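Local coordinates for protein major pepsin inhibitor 3 (PDB 1F32) that inhibits the aspartic protease pepsin, and is a secreted, disulfide-bonded protein of the parasitic roundworm Ascaris suum, at residues 2-7 and 72-77; 77-82 and 143-148; 24-29 and 85-90. All coordinates share one frame; numbering follows the deposited sequence.

Interaction 1 of 3, residues 2-7 and 72-77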
# COMPACT_ATOMS: atom_id res chain seq x y z
N PHE A 2 -14.82 -3.45 -10.53
CA PHE A 2 -14.56 -4.89 -10.29
C PHE A 2 -14.52 -5.14 -8.78
O PHE A 2 -14.79 -4.23 -7.99
CB PHE A 2 -13.22 -5.29 -10.91
CG PHE A 2 -13.20 -6.69 -11.45
CD1 PHE A 2 -14.02 -7.05 -12.51
CD2 PHE A 2 -12.35 -7.65 -10.89
CE1 PHE A 2 -14.00 -8.35 -13.02
CE2 PHE A 2 -12.33 -8.96 -11.39
CZ PHE A 2 -13.15 -9.31 -12.45
N LEU A 3 -14.19 -6.36 -8.38
CA LEU A 3 -14.13 -6.70 -6.97
C LEU A 3 -12.70 -7.02 -6.54
O LEU A 3 -12.44 -7.39 -5.40
CB LEU A 3 -15.06 -7.87 -6.67
CG LEU A 3 -14.84 -9.25 -7.30
CD1 LEU A 3 -16.09 -10.08 -7.06
CD2 LEU A 3 -14.58 -9.14 -8.79
N PHE A 4 -11.77 -6.84 -7.47
CA PHE A 4 -10.38 -7.13 -7.18
C PHE A 4 -9.45 -6.38 -8.12
O PHE A 4 -9.76 -6.16 -9.29
CB PHE A 4 -10.15 -8.64 -7.33
CG PHE A 4 -8.72 -9.07 -7.15
CD1 PHE A 4 -8.12 -9.02 -5.90
CD2 PHE A 4 -7.99 -9.55 -8.23
CE1 PHE A 4 -6.80 -9.43 -5.73
CE2 PHE A 4 -6.68 -9.97 -8.08
CZ PHE A 4 -6.08 -9.91 -6.83
N SER A 5 -8.31 -5.96 -7.58
CA SER A 5 -7.29 -5.29 -8.36
C SER A 5 -5.99 -5.58 -7.63
O SER A 5 -5.98 -5.75 -6.40
CB SER A 5 -7.53 -3.78 -8.47
OG SER A 5 -7.16 -3.10 -7.28
N MET A 6 -4.90 -5.67 -8.38
CA MET A 6 -3.61 -5.93 -7.79
C MET A 6 -2.53 -5.14 -8.51
O MET A 6 -2.65 -4.86 -9.70
CB MET A 6 -3.27 -7.43 -7.86
CG MET A 6 -2.95 -7.92 -9.27
SD MET A 6 -2.48 -9.66 -9.31
CE MET A 6 -3.87 -10.35 -10.23
N SER A 7 -1.47 -4.81 -7.79
CA SER A 7 -0.37 -4.06 -8.39
C SER A 7 0.96 -4.32 -7.68
O SER A 7 1.00 -4.86 -6.57
CB SER A 7 -0.67 -2.57 -8.40
OG SER A 7 -1.06 -2.12 -7.11
N LYS A 72 3.87 -5.97 -3.12
CA LYS A 72 2.61 -6.15 -3.82
C LYS A 72 1.42 -5.59 -3.05
O LYS A 72 1.43 -5.50 -1.83
CB LYS A 72 2.36 -7.64 -4.09
CG LYS A 72 3.44 -8.31 -4.93
CD LYS A 72 2.98 -9.71 -5.35
CE LYS A 72 4.09 -10.49 -6.07
NZ LYS A 72 5.21 -10.83 -5.15
N MET A 73 0.40 -5.19 -3.79
CA MET A 73 -0.80 -4.66 -3.18
C MET A 73 -1.97 -5.43 -3.76
O MET A 73 -1.96 -5.77 -4.95
CB MET A 73 -0.94 -3.16 -3.50
CG MET A 73 -2.19 -2.51 -2.96
SD MET A 73 -2.04 -0.73 -3.19
CE MET A 73 -3.40 -0.15 -2.25
N PHE A 74 -2.95 -5.72 -2.92
CA PHE A 74 -4.15 -6.44 -3.33
C PHE A 74 -5.32 -5.64 -2.77
O PHE A 74 -5.37 -5.33 -1.58
CB PHE A 74 -4.17 -7.86 -2.75
CG PHE A 74 -3.04 -8.74 -3.24
CD1 PHE A 74 -3.02 -9.21 -4.55
CD2 PHE A 74 -2.03 -9.14 -2.37
CE1 PHE A 74 -2.00 -10.08 -5.00
CE2 PHE A 74 -1.01 -10.00 -2.80
CZ PHE A 74 -1.00 -10.47 -4.12
N ASN A 75 -6.27 -5.30 -3.63
CA ASN A 75 -7.43 -4.52 -3.22
C ASN A 75 -8.71 -5.32 -3.36
O ASN A 75 -9.06 -5.76 -4.46
CB ASN A 75 -7.48 -3.26 -4.06
CG ASN A 75 -6.20 -2.47 -3.98
OD1 ASN A 75 -5.82 -2.00 -2.91
ND2 ASN A 75 -5.50 -2.34 -5.11
N PHE A 76 -9.40 -5.52 -2.24
CA PHE A 76 -10.65 -6.28 -2.21
C PHE A 76 -11.79 -5.34 -1.84
O PHE A 76 -11.56 -4.17 -1.55
CB PHE A 76 -10.58 -7.36 -1.13
CG PHE A 76 -9.36 -8.24 -1.23
CD1 PHE A 76 -9.31 -9.28 -2.14
CD2 PHE A 76 -8.26 -7.99 -0.42
CE1 PHE A 76 -8.15 -10.07 -2.25
CE2 PHE A 76 -7.11 -8.76 -0.51
CZ PHE A 76 -7.06 -9.81 -1.43
N VAL A 77 -13.01 -5.87 -1.85
CA VAL A 77 -14.17 -5.08 -1.47
C VAL A 77 -14.14 -5.02 0.05
O VAL A 77 -14.32 -6.04 0.72
CB VAL A 77 -15.49 -5.74 -1.91
CG1 VAL A 77 -16.67 -4.99 -1.30
CG2 VAL A 77 -15.59 -5.73 -3.42
O HOH W 1 -13.33 -8.53 -3.00
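The rings of Phe4 and Phe76 lie side by side and point the same way, CE1 of Phe4 resting 3.8 Å from CE1 of Phe76, with their planes turned 34° apart. At the edge of the Phe4 ring, near its plane, sits CD1 of Phe74, 3.9 Å from Phe4 CZ; the same CD1 also meets CB of Met6. Phe4 has CG anti to its backbone N (chi1 176°), which starts its ring off alongside its two neighbours. Phe107 of helix 98-116 meets both Phe4 and Phe76, so this row of rings faces that helix.

The opposite face carries Ser5, Ser7 and Asn75 beside Met73. Asn75 ND2 donates to Ser5 OG at 2.8 Å, with the hydroxyl close to the amide plane, while Asn75 OD1 is taken by Ser80 OG. Held at both ends, the carboxamide has its rotation fixed. Between the backbones, Asn75 N reaches Ser5 O at 2.8 Å in a nearly straight bond (169°); the return bond, Ser5 N to Asn75 O, is longer at 3.2 Å. Ser7 and Met73 form the next hydrogen-bonded pair. Toward Leu3 and Val77 the direct backbone bonds give way to a water, which donates to Leu3 O and accepts from Val77 N. The whole is an antiparallel ladder that adds the N-terminal strand 5-8 to the edge of a five-stranded sheet backed by helix 98-116.

Interaction 2 of 3, residues 77-82 and 143-148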
# COMPACT_ATOMS: atom_id res chain seq x y z
N VAL A 77 -13.01 -5.87 -1.85
CA VAL A 77 -14.17 -5.08 -1.47
C VAL A 77 -14.14 -5.02 0.05
O VAL A 77 -14.32 -6.04 0.72
CB VAL A 77 -15.49 -5.74 -1.91
CG1 VAL A 77 -16.67 -4.99 -1.30
CG2 VAL A 77 -15.59 -5.73 -3.42
N GLY A 78 -13.87 -3.84 0.59
CA GLY A 78 -13.84 -3.70 2.03
C GLY A 78 -12.46 -3.52 2.63
O GLY A 78 -12.33 -3.00 3.74
N CYS A 79 -11.42 -3.95 1.91
CA CYS A 79 -10.08 -3.80 2.45
C CYS A 79 -8.95 -4.01 1.45
O CYS A 79 -9.18 -4.47 0.33
CB CYS A 79 -9.91 -4.74 3.64
SG CYS A 79 -9.42 -6.47 3.37
N SER A 80 -7.74 -3.64 1.86
CA SER A 80 -6.55 -3.78 1.02
C SER A 80 -5.36 -4.35 1.79
O SER A 80 -5.24 -4.18 3.01
CB SER A 80 -6.13 -2.42 0.44
OG SER A 80 -7.13 -1.84 -0.39
N VAL A 81 -4.49 -5.02 1.06
CA VAL A 81 -3.27 -5.57 1.61
C VAL A 81 -2.14 -4.90 0.83
O VAL A 81 -2.14 -4.87 -0.40
CB VAL A 81 -3.18 -7.10 1.40
CG1 VAL A 81 -1.85 -7.63 1.96
CG2 VAL A 81 -4.35 -7.79 2.07
N LEU A 82 -1.17 -4.35 1.56
CA LEU A 82 -0.03 -3.72 0.93
C LEU A 82 1.17 -4.34 1.64
O LEU A 82 1.28 -4.27 2.87
CB LEU A 82 -0.05 -2.20 1.15
CG LEU A 82 1.14 -1.43 0.59
CD1 LEU A 82 1.12 -1.47 -0.92
CD2 LEU A 82 1.08 0.02 1.09
N PRO A 143 -11.94 -11.71 1.27
CA PRO A 143 -11.29 -12.48 2.33
C PRO A 143 -11.95 -12.13 3.65
O PRO A 143 -12.35 -10.98 3.86
CB PRO A 143 -9.83 -12.02 2.26
CG PRO A 143 -9.65 -11.74 0.80
CD PRO A 143 -10.95 -11.03 0.41
N SER A 144 -12.08 -13.11 4.54
CA SER A 144 -12.73 -12.86 5.82
C SER A 144 -12.03 -11.78 6.63
O SER A 144 -12.66 -11.09 7.43
CB SER A 144 -12.83 -14.15 6.63
OG SER A 144 -11.55 -14.65 6.96
N PHE A 145 -10.72 -11.61 6.43
CA PHE A 145 -10.01 -10.60 7.19
C PHE A 145 -10.40 -9.17 6.83
O PHE A 145 -10.00 -8.22 7.51
CB PHE A 145 -8.48 -10.80 7.08
CG PHE A 145 -7.94 -10.77 5.67
CD1 PHE A 145 -8.05 -9.64 4.88
CD2 PHE A 145 -7.24 -11.87 5.17
CE1 PHE A 145 -7.48 -9.59 3.61
CE2 PHE A 145 -6.66 -11.83 3.91
CZ PHE A 145 -6.79 -10.69 3.12
N CYS A 146 -11.19 -9.00 5.78
CA CYS A 146 -11.64 -7.67 5.39
C CYS A 146 -12.72 -7.17 6.34
O CYS A 146 -13.09 -6.01 6.30
CB CYS A 146 -12.19 -7.70 3.97
SG CYS A 146 -11.04 -7.40 2.58
N THR A 147 -13.23 -8.06 7.20
CA THR A 147 -14.27 -7.70 8.16
C THR A 147 -13.78 -7.52 9.60
O THR A 147 -13.12 -8.40 10.15
CB THR A 147 -15.40 -8.75 8.16
OG1 THR A 147 -16.01 -8.78 6.86
CG2 THR A 147 -16.47 -8.41 9.21
N VAL A 148 -14.11 -6.37 10.18
CA VAL A 148 -13.73 -6.01 11.56
C VAL A 148 -12.22 -5.93 11.80
O VAL A 148 -11.42 -6.56 11.11
CB VAL A 148 -14.37 -6.98 12.60
CG1 VAL A 148 -13.34 -7.98 13.12
CG2 VAL A 148 -14.97 -6.18 13.75
O HOH W 2 -14.39 -3.65 5.52
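Cys79 and Cys146 are joined by a disulfide that ties the C-terminal tail, coiled here into a short 3-10 segment at 144-146, to strand 79-82 of the five-stranded antiparallel sheet. The SG atoms are 2.0 Å apart, and the torsion about their bond, -77°, gives the bridge a left-handed twist.

Packing is tight on the inner side of the bridge. Cys79 SG lies at the edge of the Phe145 ring and in its plane, 3.7 Å from Phe145 CE1, a sulfur-aromatic contact of the in-plane kind. Val81 crosses that ring at about a right angle, its CG2 3.9 Å from both Phe145 CE1 and CZ. On one face the ring is covered from within its own segment: Pro143 CB stands 3.4 Å above the plane, over the centre. Phe145 CG lies between its backbone N and carbonyl carbon (chi1 58°), and the end of the side chain comes nearer the strand than its start. Asp100, Glu103 and Val104 of helix 98-116 and Leu86 of the next strand also touch it, so the ring is buried between helix and sheet. Ser144 OG adds a hydrogen bond to Glu103 OE2, a second tie between tail and helix.

The other side is looser and wet. Where the chain turns through Gly78 into the strand, direct backbone pairing is absent, and the two carbonyl oxygens, Gly78 O and Cys146 O, stay 4.0 Å apart. One water spans them, donating a hydrogen to Gly78 O at 2.8 Å and another to Cys146 O at 2.8 Å.

Interaction 3 of 3, residues 24-29 and 85-90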
# COMPACT_ATOMS: atom_id res chain seq x y z
N ASN A 24 -1.42 5.77 -0.73
CA ASN A 24 -2.45 6.42 0.08
C ASN A 24 -2.79 5.71 1.38
O ASN A 24 -3.78 6.06 2.04
CB ASN A 24 -3.74 6.60 -0.74
CG ASN A 24 -3.61 7.66 -1.80
OD1 ASN A 24 -4.15 7.53 -2.91
ND2 ASN A 24 -2.90 8.75 -1.48
N LEU A 25 -1.99 4.72 1.75
CA LEU A 25 -2.23 3.99 2.99
C LEU A 25 -1.17 4.39 4.04
O LEU A 25 -0.00 4.61 3.69
CB LEU A 25 -2.19 2.48 2.71
CG LEU A 25 -3.30 2.02 1.76
CD1 LEU A 25 -3.16 0.55 1.47
CD2 LEU A 25 -4.66 2.31 2.38
N PRO A 26 -1.57 4.51 5.32
CA PRO A 26 -0.64 4.89 6.40
C PRO A 26 0.31 3.75 6.74
O PRO A 26 0.06 2.94 7.64
CB PRO A 26 -1.58 5.26 7.54
CG PRO A 26 -2.74 4.34 7.32
CD PRO A 26 -2.95 4.41 5.83
N TRP A 27 1.42 3.71 6.02
CA TRP A 27 2.43 2.67 6.14
C TRP A 27 3.17 2.62 7.48
O TRP A 27 3.20 1.59 8.14
CB TRP A 27 3.43 2.83 4.98
CG TRP A 27 4.39 1.74 4.87
CD1 TRP A 27 5.74 1.81 5.09
CD2 TRP A 27 4.10 0.39 4.54
NE1 TRP A 27 6.31 0.57 4.92
CE2 TRP A 27 5.32 -0.32 4.58
CE3 TRP A 27 2.92 -0.30 4.22
CZ2 TRP A 27 5.39 -1.70 4.31
CZ3 TRP A 27 2.99 -1.66 3.95
CH2 TRP A 27 4.22 -2.34 4.00
N THR A 28 3.80 3.74 7.84
CA THR A 28 4.54 3.80 9.09
C THR A 28 4.66 5.27 9.49
O THR A 28 4.39 6.17 8.68
CB THR A 28 5.96 3.20 8.93
OG1 THR A 28 6.54 3.00 10.23
CG2 THR A 28 6.86 4.13 8.15
N MET A 29 5.03 5.51 10.75
CA MET A 29 5.16 6.88 11.21
C MET A 29 6.59 7.13 11.66
O MET A 29 7.21 6.29 12.32
CB MET A 29 4.17 7.14 12.36
CG MET A 29 3.84 8.59 12.57
SD MET A 29 2.65 8.81 13.91
CE MET A 29 3.57 9.63 14.97
N LYS A 85 0.87 -6.11 5.10
CA LYS A 85 0.09 -5.36 6.08
C LYS A 85 -1.35 -5.20 5.61
O LYS A 85 -1.60 -4.98 4.43
CB LYS A 85 0.73 -3.99 6.34
CG LYS A 85 2.15 -4.06 6.94
CD LYS A 85 2.70 -2.66 7.24
CE LYS A 85 4.16 -2.65 7.68
NZ LYS A 85 4.63 -1.27 8.11
N LEU A 86 -2.29 -5.30 6.54
CA LEU A 86 -3.73 -5.20 6.25
C LEU A 86 -4.30 -3.84 6.64
O LEU A 86 -4.00 -3.32 7.73
CB LEU A 86 -4.49 -6.30 7.02
CG LEU A 86 -6.02 -6.15 7.09
CD1 LEU A 86 -6.59 -6.30 5.69
CD2 LEU A 86 -6.62 -7.22 8.03
N PHE A 87 -5.11 -3.28 5.75
CA PHE A 87 -5.75 -1.98 5.97
C PHE A 87 -7.25 -2.05 5.69
O PHE A 87 -7.67 -2.56 4.65
CB PHE A 87 -5.16 -0.91 5.04
CG PHE A 87 -3.68 -0.72 5.20
CD1 PHE A 87 -2.77 -1.60 4.59
CD2 PHE A 87 -3.19 0.32 5.98
CE1 PHE A 87 -1.40 -1.44 4.78
CE2 PHE A 87 -1.81 0.48 6.18
CZ PHE A 87 -0.91 -0.40 5.58
N ILE A 88 -8.05 -1.52 6.61
CA ILE A 88 -9.50 -1.45 6.44
C ILE A 88 -9.89 0.02 6.62
O ILE A 88 -9.47 0.67 7.59
CB ILE A 88 -10.21 -2.36 7.45
CG1 ILE A 88 -9.92 -3.83 7.11
CG2 ILE A 88 -11.72 -2.07 7.45
CD1 ILE A 88 -10.39 -4.83 8.15
N ASP A 89 -10.66 0.57 5.68
CA ASP A 89 -11.04 1.98 5.74
C ASP A 89 -9.79 2.86 5.85
O ASP A 89 -9.76 3.84 6.60
CB ASP A 89 -11.95 2.25 6.95
CG ASP A 89 -13.37 1.79 6.72
OD1 ASP A 89 -13.96 2.21 5.70
OD2 ASP A 89 -13.90 1.02 7.55
N GLN A 90 -8.76 2.48 5.09
CA GLN A 90 -7.48 3.19 5.07
C GLN A 90 -6.76 3.29 6.40
O GLN A 90 -6.02 4.25 6.63
CB GLN A 90 -7.66 4.59 4.48
CG GLN A 90 -7.46 4.67 2.98
CD GLN A 90 -8.71 4.37 2.20
OE1 GLN A 90 -9.20 3.24 2.18
NE2 GLN A 90 -9.25 5.40 1.55
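Lys85 NZ is gripped by Trp27 in two ways: it makes a weak hydrogen bond to Trp27 O, 3.2 Å away, and it sits over the face of the indole, 3.9 Å from the centroid of the six-membered ring and 17° off its normal. This cation-pi pair closes one end of the packing between two antiparallel sheets, where strand 25-29, one of the two outer strands of the three-stranded sheet, lies against strand 85-88 of the five-stranded one. The strand axes run at 145° to each other and are 8.7 Å apart at closest, so side chains rather than a backbone ladder make the join.

The lysine chain is extended beyond CG and crosses the indole at about a right angle, laying its methylenes over the same face as its ammonium. Its CD comes within 3.5 Å of Trp27 CZ3, a CH-pi contact. Trp27 CG is anti to the backbone N (chi1 -172°), and the indole beyond it reaches the other sheet, where it also touches Leu82, and Met71 in the loop before strand 72-76.

Phe87 fills the middle. Leu25 CB stands over the centre of one face of its ring, 4.0 Å from the centroid, and Leu25 CD1 lies over that face too. At the ring's edge, in its plane, is Pro26 O, 3.4 Å from Phe87 CE2, and Trp27 CE3 also comes up to the edge, near CZ. Pro26 is the centre of an inverse gamma turn, closed by a weak bond from Trp27 N to Leu25 O.

At the far end Gln90 completes the contact. Its CG rests 3.7 Å from Leu25 CD2, while the proline ring leans on its backbone, Pro26 CD lying 3.2 Å from Gln90 O.

Interactions 1 and 2 follow each other along the chain and share Val77, with centres about 10 Å apart; the N-terminal strand is added to the edge of the five-stranded sheet, and the C-terminal tail is tied to it beside helix 98-116. Interaction 3, with its centre about 14 Å from that of interaction 1 and 12 Å from that of interaction 2, alternates with both along the chain and joins this sheet to the three-stranded one. Neighbouring strands connect all three: Phe74 N probably bonds to Val81 O, and Ser80 O to Phe87 N. Met73 CE packs on Leu25 CD1, directly linking interactions 1 and 3; all three contacts share the five-stranded sheet.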